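Local coordinates for endo-alpha-mannosidase (Bacteroides thetaiotaomicron, PDB 4ACY), which hydrolyses internal alpha-mannosidic linkages as a family 99 glycoside hydrolase, probably acting on mannose-containing glycans of the N-glycan type, at residues 261-266 against 311-316; 265-270 against 275-280; 320-325 against 369-374; 250-255 against 304-309; 245-250 against 255-260. All coordinates share one frame; numbering follows the deposited sequence.

Contact 1: residues 261-266 against 311-316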
# COMPACT_ATOMS: atom_id res chain seq x y z
N ALA A 261 19.22 -2.07 -4.51
CA ALA A 261 20.43 -1.80 -5.29
C ALA A 261 20.13 -1.21 -6.66
O ALA A 261 20.98 -0.54 -7.25
CB ALA A 261 21.27 -3.07 -5.44
N ASN A 262 18.92 -1.47 -7.17
CA ASN A 262 18.52 -0.99 -8.50
C ASN A 262 17.82 0.36 -8.48
O ASN A 262 17.52 0.91 -9.54
CB ASN A 262 17.64 -2.01 -9.21
CG ASN A 262 18.35 -3.33 -9.44
OD1 ASN A 262 19.53 -3.34 -9.78
ND2 ASN A 262 17.65 -4.45 -9.22
N TRP A 263 17.56 0.89 -7.29
CA TRP A 263 16.77 2.11 -7.16
C TRP A 263 17.40 3.39 -7.73
O TRP A 263 16.71 4.17 -8.38
CB TRP A 263 16.30 2.30 -5.72
CG TRP A 263 15.24 1.29 -5.32
CD1 TRP A 263 14.59 0.42 -6.14
CD2 TRP A 263 14.68 1.11 -4.01
NE1 TRP A 263 13.68 -0.32 -5.42
CE2 TRP A 263 13.71 0.09 -4.11
CE3 TRP A 263 14.91 1.71 -2.77
CZ2 TRP A 263 12.96 -0.36 -3.00
CZ3 TRP A 263 14.17 1.26 -1.65
CH2 TRP A 263 13.20 0.25 -1.79
N LYS A 264 18.70 3.60 -7.52
CA LYS A 264 19.38 4.74 -8.16
C LYS A 264 19.24 4.73 -9.69
O LYS A 264 18.89 5.75 -10.30
CB LYS A 264 20.85 4.81 -7.74
CG LYS A 264 21.04 5.31 -6.32
CD LYS A 264 22.52 5.54 -6.00
CE LYS A 264 22.68 6.09 -4.60
NZ LYS A 264 24.10 6.42 -4.29
N SER A 265 19.48 3.57 -10.29
CA SER A 265 19.34 3.41 -11.74
C SER A 265 17.90 3.62 -12.23
O SER A 265 17.66 4.22 -13.28
CB SER A 265 19.90 2.04 -12.16
OG SER A 265 19.65 1.75 -13.52
N MSE A 266 16.92 3.15 -11.47
CA MSE A 266 15.53 3.32 -11.85
C MSE A 266 15.11 4.79 -11.78
O MSE A 266 14.38 5.29 -12.66
CB MSE A 266 14.62 2.42 -11.01
CG MSE A 266 14.77 0.96 -11.40
SE MSE A 266 14.12 -0.28 -10.05
CE MSE A 266 12.24 0.13 -10.20
N TYR A 311 14.74 2.09 3.86
CA TYR A 311 14.31 3.48 3.78
C TYR A 311 15.47 4.37 3.33
O TYR A 311 15.30 5.24 2.48
CB TYR A 311 13.72 3.95 5.11
CG TYR A 311 12.49 4.84 5.00
CD1 TYR A 311 12.51 6.00 4.21
CD2 TYR A 311 11.32 4.54 5.71
CE1 TYR A 311 11.39 6.84 4.12
CE2 TYR A 311 10.19 5.37 5.62
CZ TYR A 311 10.24 6.51 4.82
OH TYR A 311 9.15 7.36 4.70
N LYS A 312 16.66 4.12 3.88
CA LYS A 312 17.86 4.86 3.47
C LYS A 312 18.11 4.71 1.98
O LYS A 312 18.40 5.69 1.29
CB LYS A 312 19.08 4.44 4.29
CG LYS A 312 20.38 5.21 3.95
CD LYS A 312 20.22 6.73 4.14
CE LYS A 312 21.57 7.42 4.36
NZ LYS A 312 21.42 8.91 4.26
N ALA A 313 17.99 3.49 1.46
CA ALA A 313 18.13 3.24 0.01
C ALA A 313 17.11 4.04 -0.82
O ALA A 313 17.45 4.58 -1.87
CB ALA A 313 18.01 1.76 -0.29
N ALA A 314 15.87 4.11 -0.34
CA ALA A 314 14.83 4.87 -1.04
C ALA A 314 15.17 6.36 -1.07
O ALA A 314 15.05 7.00 -2.12
CB ALA A 314 13.47 4.64 -0.41
N ILE A 315 15.63 6.90 0.05
CA ILE A 315 16.00 8.32 0.11
C ILE A 315 17.20 8.59 -0.80
O ILE A 315 17.19 9.54 -1.59
CB ILE A 315 16.28 8.77 1.55
CG1 ILE A 315 14.98 8.75 2.38
CG2 ILE A 315 16.91 10.18 1.59
CD1 ILE A 315 15.22 8.84 3.87
N GLU A 316 18.21 7.73 -0.70
CA GLU A 316 19.45 7.89 -1.48
C GLU A 316 19.26 7.73 -2.99
O GLU A 316 20.10 8.19 -3.77
CB GLU A 316 20.53 6.93 -0.98
CG GLU A 316 21.20 7.38 0.30
CD GLU A 316 22.32 6.46 0.75
OE1 GLU A 316 22.55 5.40 0.11
OE2 GLU A 316 22.98 6.79 1.76
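Trp263 points the benzo edge of its indole at helix 305-316, where the backbone from Ala313 C to Ala314 N meets that edge in the ring plane. CE3 lies 3.5 Å from Ala314 N. The two alanine methyls straddle the plane, one on each side: Ala313 CB is 4.0 Å from Trp263 CE3, and Ala314 CB is 3.7 Å from Trp263 CZ3. CG of the tryptophan is anti to its carbonyl carbon (chi1 -71°), which carries the ring out from helix 263-272 across to its neighbour. The pyrrole side of the indole is used differently: NE1 gives its hydrogen bond to Ala257 O, and the ring makes an edge-to-face pair with Phe277. The two helices are successive outer helices of a TIM barrel, and the small alanines let the broad edge come right up to the helix backbone. One residue on, Lys264 runs fully extended beyond CG alongside the helix end, its CE 3.4 Å from Glu316 O. The ammonium does not close on the carboxylate, Lys264 NZ being 4.8 Å from Glu316 OE1; Glu316 OE2 has instead a long salt bridge to Lys312 NZ, 3.6 Å away in its own helix. The contact is therefore apolar at its buried end, whereas at the exposed end the opposite charges of Lys264 and Glu316 probably attract only loosely.

Contact 2: residues 265-270 against 275-280; sequences SMQQWA and KLFIPS
Gln267 OE1 and Phe277 N share a bridging water, which donates to the amide oxygen at 2.7 Å and accepts from the strand N-H. OE1 also lies at the edge of the Phe277 ring, near its plane and 3.5 Å from Phe277 CB, brought there by a bend at chi2 (62°) of Gln267. The direct bond joins the ends of the segments: Lys275 N donates to Ala270 O at 2.8 Å and almost straight (177°). This is the return from helix 263-272 to strand 276-281 in a beta-alpha-beta unit of the barrel. Phe277 fills the space between helix and strand. Met266, present as selenomethionine, sets CB over the centre of one ring face in a CH-pi contact, 4.3 Å from the ring centroid, and Pro279 CD covers the opposite face. Ala270 CB packs on Phe277 CB at 3.7 Å. A serine in place of Phe277 would probably leave Met266 and Pro279 facing a gap between helix and strand. Farther out, Lys275 CG touches Trp269 CZ3, while its NZ is bonded to Met242 O. The Phe277 ring, held between Met266 CB and Pro279 CD, thus carries the apolar packing, and the water probably meets the hydrogen-bonding needs of Phe277 N and Gln267 OE1.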
# COMPACT_ATOMS: atom_id res chain seq x y z
N SER A 265 19.48 3.57 -10.29
CA SER A 265 19.34 3.41 -11.74
C SER A 265 17.90 3.62 -12.23
O SER A 265 17.66 4.22 -13.28
CB SER A 265 19.90 2.04 -12.16
OG SER A 265 19.65 1.75 -13.52
N MSE A 266 16.92 3.15 -11.47
CA MSE A 266 15.53 3.32 -11.85
C MSE A 266 15.11 4.79 -11.78
O MSE A 266 14.38 5.29 -12.66
CB MSE A 266 14.62 2.42 -11.01
CG MSE A 266 14.77 0.96 -11.40
SE MSE A 266 14.12 -0.28 -10.05
CE MSE A 266 12.24 0.13 -10.20
N GLN A 267 15.60 5.49 -10.76
CA GLN A 267 15.37 6.93 -10.63
C GLN A 267 15.99 7.67 -11.82
O GLN A 267 15.39 8.61 -12.35
CB GLN A 267 15.97 7.47 -9.33
CG GLN A 267 16.02 9.02 -9.20
CD GLN A 267 14.64 9.70 -9.24
OE1 GLN A 267 13.60 9.05 -9.19
NE2 GLN A 267 14.65 11.03 -9.33
N GLN A 268 17.18 7.25 -12.21
CA GLN A 268 17.86 7.83 -13.38
C GLN A 268 17.01 7.66 -14.64
O GLN A 268 16.88 8.59 -15.42
CB GLN A 268 19.25 7.22 -13.58
CG GLN A 268 20.34 7.71 -12.62
CD GLN A 268 21.65 6.92 -12.76
OE1 GLN A 268 22.03 6.49 -13.87
NE2 GLN A 268 22.35 6.72 -11.64
N TRP A 269 16.44 6.46 -14.82
CA TRP A 269 15.54 6.19 -15.95
C TRP A 269 14.30 7.08 -15.89
O TRP A 269 13.87 7.64 -16.91
CB TRP A 269 15.11 4.71 -15.97
CG TRP A 269 14.36 4.33 -17.22
CD1 TRP A 269 14.88 3.82 -18.38
CD2 TRP A 269 12.94 4.46 -17.45
NE1 TRP A 269 13.90 3.62 -19.30
CE2 TRP A 269 12.69 4.01 -18.77
CE3 TRP A 269 11.87 4.92 -16.68
CZ2 TRP A 269 11.41 3.99 -19.33
CZ3 TRP A 269 10.59 4.91 -17.24
CH2 TRP A 269 10.38 4.44 -18.55
N ALA A 270 13.72 7.20 -14.69
CA ALA A 270 12.52 8.00 -14.49
C ALA A 270 12.77 9.45 -14.92
O ALA A 270 11.97 10.02 -15.66
CB ALA A 270 12.07 7.95 -13.03
N LYS A 275 9.19 10.47 -15.98
CA LYS A 275 8.26 9.63 -15.20
C LYS A 275 8.57 9.77 -13.71
O LYS A 275 9.68 10.15 -13.33
CB LYS A 275 8.37 8.15 -15.61
CG LYS A 275 8.04 7.85 -17.08
CD LYS A 275 6.61 8.27 -17.46
CE LYS A 275 6.31 7.93 -18.92
NZ LYS A 275 5.03 8.53 -19.42
N LEU A 276 7.58 9.46 -12.86
CA LEU A 276 7.77 9.49 -11.42
C LEU A 276 8.09 8.11 -10.91
O LEU A 276 7.29 7.19 -11.07
CB LEU A 276 6.51 9.99 -10.72
CG LEU A 276 6.12 11.46 -10.87
CD1 LEU A 276 4.83 11.66 -10.11
CD2 LEU A 276 7.21 12.36 -10.30
N PHE A 277 9.25 7.97 -10.30
CA PHE A 277 9.63 6.73 -9.60
C PHE A 277 9.21 6.83 -8.14
O PHE A 277 9.61 7.76 -7.42
CB PHE A 277 11.15 6.54 -9.71
CG PHE A 277 11.72 5.45 -8.83
CD1 PHE A 277 11.07 4.21 -8.67
CD2 PHE A 277 12.93 5.65 -8.19
CE1 PHE A 277 11.64 3.22 -7.88
CE2 PHE A 277 13.51 4.67 -7.41
CZ PHE A 277 12.87 3.45 -7.26
N ILE A 278 8.40 5.86 -7.70
CA ILE A 278 7.97 5.84 -6.30
C ILE A 278 8.38 4.50 -5.68
O ILE A 278 7.62 3.54 -5.76
CB ILE A 278 6.43 6.09 -6.15
CG1 ILE A 278 6.01 7.33 -6.97
CG2 ILE A 278 6.05 6.19 -4.66
CD1 ILE A 278 4.56 7.71 -6.77
N PRO A 279 9.58 4.42 -5.08
CA PRO A 279 9.99 3.16 -4.46
C PRO A 279 9.04 2.84 -3.30
O PRO A 279 8.45 3.75 -2.71
CB PRO A 279 11.38 3.46 -3.91
CG PRO A 279 11.44 4.97 -3.77
CD PRO A 279 10.59 5.48 -4.91
N SER A 280 8.90 1.54 -3.01
CA SER A 280 8.15 1.10 -1.85
C SER A 280 9.07 0.49 -0.81
O SER A 280 9.86 -0.41 -1.12
CB SER A 280 7.05 0.11 -2.25
OG SER A 280 6.19 0.66 -3.24
O HOH W 1 11.33 10.07 -10.13

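Contact 3: residues 320-325 against 369-374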
# COMPACT_ATOMS: atom_id res chain seq x y z
N SER A 320 11.44 11.39 -5.55
CA SER A 320 10.70 12.54 -5.00
C SER A 320 9.54 12.12 -4.10
O SER A 320 9.00 12.95 -3.34
CB SER A 320 10.16 13.42 -6.14
OG SER A 320 11.22 14.00 -6.89
N TYR A 321 9.13 10.86 -4.21
CA TYR A 321 8.01 10.33 -3.42
C TYR A 321 8.44 8.99 -2.91
O TYR A 321 9.15 8.27 -3.61
CB TYR A 321 6.77 10.09 -4.31
CG TYR A 321 6.15 11.33 -4.88
CD1 TYR A 321 6.68 11.93 -6.02
CD2 TYR A 321 5.01 11.89 -4.29
CE1 TYR A 321 6.11 13.08 -6.55
CE2 TYR A 321 4.43 13.05 -4.82
CZ TYR A 321 4.99 13.62 -5.95
OH TYR A 321 4.42 14.75 -6.46
N ILE A 322 8.03 8.65 -1.70
CA ILE A 322 8.30 7.32 -1.14
C ILE A 322 7.00 6.73 -0.67
O ILE A 322 6.18 7.41 -0.05
CB ILE A 322 9.38 7.39 -0.02
CG1 ILE A 322 10.74 7.77 -0.63
CG2 ILE A 322 9.48 6.03 0.75
CD1 ILE A 322 11.85 7.95 0.41
N SER A 323 6.79 5.45 -0.98
CA SER A 323 5.63 4.74 -0.49
C SER A 323 6.06 3.70 0.53
O SER A 323 7.17 3.16 0.49
CB SER A 323 4.82 4.10 -1.64
OG SER A 323 5.62 3.21 -2.42
N ILE A 324 5.16 3.45 1.48
CA ILE A 324 5.44 2.53 2.57
C ILE A 324 4.51 1.31 2.49
O ILE A 324 3.28 1.42 2.58
CB ILE A 324 5.30 3.23 3.95
CG1 ILE A 324 6.33 4.37 4.06
CG2 ILE A 324 5.50 2.22 5.09
CD1 ILE A 324 6.15 5.21 5.30
N THR A 325 5.14 0.16 2.30
CA THR A 325 4.45 -1.12 2.30
C THR A 325 4.77 -1.78 3.65
O THR A 325 5.83 -2.39 3.78
CB THR A 325 4.95 -2.00 1.14
OG1 THR A 325 4.70 -1.33 -0.11
CG2 THR A 325 4.21 -3.37 1.15
N ASP A 369 11.70 12.66 8.30
CA ASP A 369 12.54 13.85 8.50
C ASP A 369 13.84 13.79 7.69
O ASP A 369 14.25 14.79 7.09
CB ASP A 369 12.81 14.10 9.98
CG ASP A 369 13.59 15.38 10.21
OD1 ASP A 369 13.06 16.47 9.91
OD2 ASP A 369 14.74 15.28 10.67
N GLU A 370 14.47 12.61 7.65
CA GLU A 370 15.66 12.42 6.81
C GLU A 370 15.34 12.67 5.34
O GLU A 370 16.14 13.23 4.61
CB GLU A 370 16.26 11.02 6.98
CG GLU A 370 16.90 10.75 8.33
CD GLU A 370 18.05 11.70 8.62
OE1 GLU A 370 19.00 11.77 7.81
OE2 GLU A 370 18.00 12.36 9.67
N PHE A 371 14.16 12.22 4.92
CA PHE A 371 13.71 12.39 3.54
C PHE A 371 13.51 13.88 3.21
O PHE A 371 13.95 14.34 2.14
CB PHE A 371 12.43 11.58 3.33
CG PHE A 371 11.76 11.79 1.99
CD1 PHE A 371 12.39 11.45 0.80
CD2 PHE A 371 10.46 12.28 1.94
CE1 PHE A 371 11.75 11.61 -0.43
CE2 PHE A 371 9.81 12.46 0.72
CZ PHE A 371 10.46 12.12 -0.46
N ARG A 372 12.89 14.61 4.12
CA ARG A 372 12.63 16.04 3.90
C ARG A 372 13.93 16.82 3.84
O ARG A 372 14.08 17.72 3.00
CB ARG A 372 11.69 16.60 4.97
CG ARG A 372 10.28 16.06 4.87
CD ARG A 372 9.39 16.56 6.01
NE ARG A 372 9.21 18.00 5.94
CZ ARG A 372 8.22 18.61 5.30
NH1 ARG A 372 7.29 17.91 4.65
NH2 ARG A 372 8.16 19.94 5.30
N LYS A 373 14.89 16.45 4.69
CA LYS A 373 16.22 17.07 4.68
C LYS A 373 16.98 16.79 3.38
O LYS A 373 17.67 17.67 2.85
CB LYS A 373 17.04 16.64 5.90
CG LYS A 373 16.47 17.16 7.23
CD LYS A 373 17.44 16.96 8.39
CE LYS A 373 17.52 15.49 8.80
NZ LYS A 373 18.78 15.18 9.54
N ALA A 374 16.85 15.57 2.86
CA ALA A 374 17.49 15.18 1.60
C ALA A 374 16.87 15.92 0.41
O ALA A 374 17.58 16.39 -0.49
CB ALA A 374 17.42 13.67 1.39
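Phe371 reaches from helix 359-376 towards strand 322-324 and meets Ile322 along the CD1-CE1 side of its ring and Ser320 at CZ. The delta methyl of Ile322 approaches obliquely, CD1 lying 3.6 Å from Phe371 CD1, and Ile322 CG1 follows at 4.0 Å from Phe371 CE1. The two side chains come from opposite directions. At the tip of the ring, Phe371 CZ is 3.3 Å from Ser320 O, which sits at the edge near the ring plane; there the slightly positive C-H rim would probably be attracted to the carbonyl oxygen. The first torsion of Phe371 puts CG anti to the backbone N (chi1 173°), sending the ring inward from the helix. In the TIM barrel this is the seat of the C-terminal helix on the eighth strand. That strand closes the barrel against strand 42-46, and Ile322 is tied to His41 and Ile43 by backbone hydrogen bonds. Phe371 touches Thr42 of strand 42-46 and His41 just before it, while Ile322 also touches Ala314 and Ile315 of helix 305-316. One residue on from the phenylalanine, Arg372 NH1 forms a salt bridge with Asp39 OD1, a residue that Phe371 also touches.

Contact 4: residues 250-255 against 304-309; sequences AATGFT and GKYYDD
Tyr306 puts its hydroxyl between Ala250 O, just before a type II beta turn from Ala251 to Phe254, and Thr252 N, within it. The turn belongs to the long loop after barrel strand 244-246, and the tyrosine comes from the first turn of helix 305-316, so that loop and helix of the TIM barrel are joined above the ends of the strands. The hydroxyl is used both ways. It donates to Ala250 O at 2.6 Å, in the carbonyl plane and on a lone pair, and it accepts from Thr252 N at 2.8 Å with an N-H...O angle of 151°. Its proton and an acceptor site are thus both taken by backbone. With CG anti to the backbone N (chi1 -179°), the ring stands straight out from the helix, so that its phenol end arrives at the loop. Thr252 meets it from the opposite direction, its methyl CG2 3.4 Å from Tyr306 OH. A phenylalanine in place of Tyr306 would probably leave both the Ala250 carbonyl and the Thr252 N-H without this mate, and the turn less firmly held. Other groups are served nearby: Thr252 O accepts from Arg299, Asp308 OD1 forms a salt bridge with Arg363 and accepts a hydrogen bond from Trp367 NE1, and Tyr307 OH bonds to Thr364. Phe254 N closes the turn on Ala251 O at 3.1 Å, with Gly253 at positive phi. At the helix start, Gly304 is the N-cap and Lys305 NZ reaches Asp309 OD2 on its syn lone pair, 2.8 Å away.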
# COMPACT_ATOMS: atom_id res chain seq x y z
N ALA A 250 7.57 -5.42 -0.18
CA ALA A 250 8.41 -4.99 0.93
C ALA A 250 9.62 -5.88 1.11
O ALA A 250 10.55 -5.51 1.83
CB ALA A 250 7.62 -4.95 2.20
N ALA A 251 9.58 -7.08 0.52
CA ALA A 251 10.67 -8.04 0.69
C ALA A 251 11.75 -7.79 -0.35
O ALA A 251 11.51 -7.92 -1.56
CB ALA A 251 10.15 -9.45 0.59
N THR A 252 12.94 -7.41 0.13
CA THR A 252 14.05 -7.08 -0.76
C THR A 252 14.34 -8.28 -1.66
O THR A 252 14.43 -9.41 -1.19
CB THR A 252 15.32 -6.67 0.01
OG1 THR A 252 15.60 -7.65 1.01
CG2 THR A 252 15.13 -5.33 0.67
N GLY A 253 14.42 -8.02 -2.97
CA GLY A 253 14.78 -9.04 -3.95
C GLY A 253 13.64 -9.93 -4.41
O GLY A 253 13.84 -10.76 -5.28
N PHE A 254 12.44 -9.75 -3.84
CA PHE A 254 11.31 -10.54 -4.31
C PHE A 254 11.11 -10.34 -5.82
O PHE A 254 10.76 -11.29 -6.53
CB PHE A 254 10.03 -10.21 -3.56
CG PHE A 254 8.86 -11.02 -4.01
CD1 PHE A 254 8.87 -12.41 -3.88
CD2 PHE A 254 7.77 -10.40 -4.62
CE1 PHE A 254 7.77 -13.18 -4.34
CE2 PHE A 254 6.68 -11.14 -5.07
CZ PHE A 254 6.68 -12.55 -4.93
N THR A 255 11.29 -9.11 -6.28
CA THR A 255 11.38 -8.81 -7.70
C THR A 255 12.64 -7.97 -7.94
O THR A 255 13.23 -7.44 -7.01
CB THR A 255 10.16 -8.02 -8.22
OG1 THR A 255 10.11 -6.75 -7.58
CG2 THR A 255 8.85 -8.79 -8.03
N GLY A 304 14.57 -3.28 13.63
CA GLY A 304 14.47 -2.05 12.85
C GLY A 304 15.55 -1.86 11.80
O GLY A 304 15.46 -0.96 10.98
N LYS A 305 16.58 -2.71 11.82
CA LYS A 305 17.67 -2.57 10.85
C LYS A 305 17.21 -2.72 9.40
O LYS A 305 17.69 -2.02 8.51
CB LYS A 305 18.81 -3.54 11.14
CG LYS A 305 20.03 -3.28 10.27
CD LYS A 305 21.17 -4.25 10.57
CE LYS A 305 22.41 -3.89 9.76
NZ LYS A 305 22.24 -4.20 8.31
N TYR A 306 16.29 -3.66 9.17
CA TYR A 306 15.80 -3.92 7.83
C TYR A 306 15.12 -2.67 7.28
O TYR A 306 15.40 -2.25 6.16
CB TYR A 306 14.83 -5.09 7.87
CG TYR A 306 14.28 -5.46 6.51
CD1 TYR A 306 13.14 -4.86 6.01
CD2 TYR A 306 14.92 -6.42 5.72
CE1 TYR A 306 12.62 -5.19 4.76
CE2 TYR A 306 14.41 -6.78 4.46
CZ TYR A 306 13.27 -6.16 3.99
OH TYR A 306 12.74 -6.51 2.77
N TYR A 307 14.25 -2.08 8.09
CA TYR A 307 13.53 -0.87 7.71
C TYR A 307 14.51 0.27 7.45
O TYR A 307 14.42 0.95 6.44
CB TYR A 307 12.58 -0.49 8.82
CG TYR A 307 11.47 0.49 8.48
CD1 TYR A 307 10.81 0.44 7.24
CD2 TYR A 307 11.04 1.43 9.43
CE1 TYR A 307 9.76 1.32 6.94
CE2 TYR A 307 9.98 2.31 9.14
CZ TYR A 307 9.35 2.25 7.90
OH TYR A 307 8.31 3.10 7.60
N ASP A 308 15.44 0.49 8.38
CA ASP A 308 16.48 1.52 8.21
C ASP A 308 17.21 1.38 6.89
O ASP A 308 17.39 2.36 6.18
CB ASP A 308 17.51 1.47 9.34
CG ASP A 308 16.98 1.95 10.66
OD1 ASP A 308 15.83 2.45 10.75
OD2 ASP A 308 17.74 1.80 11.65
N ASP A 309 17.69 0.18 6.59
CA ASP A 309 18.45 -0.04 5.36
C ASP A 309 17.62 0.27 4.10
O ASP A 309 18.10 0.91 3.15
CB ASP A 309 18.97 -1.49 5.30
CG ASP A 309 20.12 -1.76 6.28
OD1 ASP A 309 20.75 -0.82 6.81
OD2 ASP A 309 20.42 -2.95 6.53

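Contact 5: residues 245-250 against 255-260; sequences FYTYFA and TNASTP
Thr247 and Phe249 pack against Thr255, Ala257 and Ser258, folding the loop after strand 244-246 back on its own beginning. Two contacts are apolar. Thr247 turns its methyl to the type I turn from Asn256 to Thr259, with CG2 3.9 Å from Ala257 CB. The methyl goes there because it is anti to the carbonyl carbon, while OG1 takes the position between N and C (chi1 63°) and is bonded by Ser280 N of the next strand. Phe249 CD2 meets the Thr255 methyl, CG2, at 3.8 Å, the two side chains crossing at about a right angle and the methyl approaching the ring obliquely; Phe254 meets the same ring edge-to-face. Two close van der Waals contacts set carbon against carbonyl oxygen: Thr247 CG2 lies 3.1 Å from Ala257 O, and Ser258 CB 3.4 Å from Phe249 O. The polar contact between the segments runs through a water, which donates to Thr247 O at 2.8 Å and accepts from Thr255 OG1 at 2.7 Å; it sits at the edge of the Phe249 ring, near its plane. Thr247 O also receives Phe249 N. Within 255-260 Ser258 OG donates to Thr255 OG1, and Thr259 OG1 donates to Thr255 O at 2.8 Å. Thr255 OG1 is thereby both donor and acceptor, giving to the water and taking from the serine. With no direct hydrogen bond assigned between the segments, their polar connection depends on one water held by a threonine hydroxyl, which the serine behind it probably keeps turned towards that water.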
# COMPACT_ATOMS: atom_id res chain seq x y z
N PHE A 245 5.92 4.89 -11.94
CA PHE A 245 5.97 3.48 -11.53
C PHE A 245 6.35 3.31 -10.07
O PHE A 245 7.07 4.13 -9.51
CB PHE A 245 6.95 2.68 -12.41
CG PHE A 245 8.33 3.26 -12.48
CD1 PHE A 245 8.62 4.28 -13.39
CD2 PHE A 245 9.36 2.76 -11.68
CE1 PHE A 245 9.92 4.83 -13.46
CE2 PHE A 245 10.66 3.29 -11.77
CZ PHE A 245 10.93 4.32 -12.66
N TYR A 246 5.85 2.23 -9.46
CA TYR A 246 6.18 1.89 -8.07
C TYR A 246 6.51 0.42 -7.98
O TYR A 246 6.32 -0.31 -8.96
CB TYR A 246 5.06 2.27 -7.09
CG TYR A 246 3.81 1.39 -7.08
CD1 TYR A 246 3.04 1.19 -8.23
CD2 TYR A 246 3.39 0.78 -5.89
CE1 TYR A 246 1.88 0.38 -8.20
CE2 TYR A 246 2.23 0.00 -5.83
CZ TYR A 246 1.48 -0.21 -6.99
OH TYR A 246 0.33 -0.97 -6.98
N THR A 247 7.02 0.01 -6.83
CA THR A 247 7.64 -1.32 -6.71
C THR A 247 6.88 -2.27 -5.80
O THR A 247 7.01 -3.50 -5.93
CB THR A 247 9.11 -1.23 -6.27
OG1 THR A 247 9.18 -0.64 -4.96
CG2 THR A 247 9.91 -0.38 -7.26
N TYR A 248 6.10 -1.68 -4.89
CA TYR A 248 5.26 -2.36 -3.91
C TYR A 248 5.94 -3.30 -2.90
O TYR A 248 5.91 -3.05 -1.69
CB TYR A 248 4.00 -3.04 -4.51
CG TYR A 248 3.13 -3.48 -3.37
CD1 TYR A 248 2.39 -2.54 -2.65
CD2 TYR A 248 3.15 -4.81 -2.92
CE1 TYR A 248 1.65 -2.91 -1.53
CE2 TYR A 248 2.40 -5.19 -1.78
CZ TYR A 248 1.65 -4.24 -1.11
OH TYR A 248 0.89 -4.59 -0.00
N PHE A 249 6.51 -4.40 -3.39
CA PHE A 249 6.88 -5.52 -2.51
C PHE A 249 7.89 -5.13 -1.44
O PHE A 249 8.92 -4.56 -1.75
CB PHE A 249 7.37 -6.70 -3.35
CG PHE A 249 6.36 -7.14 -4.35
CD1 PHE A 249 5.20 -7.80 -3.93
CD2 PHE A 249 6.52 -6.84 -5.70
CE1 PHE A 249 4.21 -8.18 -4.84
CE2 PHE A 249 5.54 -7.22 -6.63
CZ PHE A 249 4.39 -7.90 -6.20
N ALA A 250 7.57 -5.42 -0.18
CA ALA A 250 8.41 -4.99 0.93
C ALA A 250 9.62 -5.88 1.11
O ALA A 250 10.55 -5.51 1.83
CB ALA A 250 7.62 -4.95 2.20
N THR A 255 11.29 -9.11 -6.28
CA THR A 255 11.38 -8.81 -7.70
C THR A 255 12.64 -7.97 -7.94
O THR A 255 13.23 -7.44 -7.01
CB THR A 255 10.16 -8.02 -8.22
OG1 THR A 255 10.11 -6.75 -7.58
CG2 THR A 255 8.85 -8.79 -8.03
N ASN A 256 13.04 -7.86 -9.20
CA ASN A 256 14.11 -6.96 -9.60
C ASN A 256 13.81 -5.52 -9.14
O ASN A 256 14.67 -4.84 -8.60
CB ASN A 256 14.31 -7.03 -11.13
CG ASN A 256 15.28 -5.99 -11.64
OD1 ASN A 256 14.89 -4.86 -11.92
ND2 ASN A 256 16.54 -6.37 -11.80
N ALA A 257 12.57 -5.08 -9.33
CA ALA A 257 12.18 -3.72 -8.95
C ALA A 257 12.19 -3.47 -7.44
O ALA A 257 12.36 -2.32 -7.01
CB ALA A 257 10.83 -3.38 -9.52
N SER A 258 12.00 -4.52 -6.64
CA SER A 258 12.01 -4.38 -5.18
C SER A 258 13.36 -4.78 -4.60
O SER A 258 13.45 -5.19 -3.45
CB SER A 258 10.88 -5.16 -4.51
OG SER A 258 11.00 -6.55 -4.76
N THR A 259 14.39 -4.66 -5.43
CA THR A 259 15.77 -4.83 -5.01
C THR A 259 16.39 -3.43 -4.91
O THR A 259 16.59 -2.78 -5.94
CB THR A 259 16.53 -5.66 -6.07
OG1 THR A 259 15.87 -6.92 -6.27
CG2 THR A 259 17.95 -5.87 -5.64
N PRO A 260 16.65 -2.94 -3.68
CA PRO A 260 17.06 -1.53 -3.51
C PRO A 260 18.33 -1.11 -4.25
O PRO A 260 18.48 0.06 -4.60
CB PRO A 260 17.24 -1.40 -2.00
CG PRO A 260 16.20 -2.35 -1.44
CD PRO A 260 16.22 -3.54 -2.39
O HOH W 2 8.11 -5.00 -8.05

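How the contacts relate
From the N terminus, contact 5 comes first and closes a tight loop after strand 244-246. Contact 4 opens within that loop, before contact 5 has closed, so the two cross; its long closure to the start of helix 305-316 encloses contact 2, the short return from helix 263-272 to strand 276-281. Contact 1 starts on that helix and ends farther along helix 305-316, crossing contact 4. Contact 3 follows the other four in series. Ser323 bonds to Pro279 and Ser280, linking contacts 2 and 3; Phe245 pairs with Leu276 and Ile278, linking contacts 2 and 5. Contacts 2 and 3 seat helices on strands, contact 1 joins neighbouring outer helices, and contacts 4 and 5 hold the loop after strand 244-246.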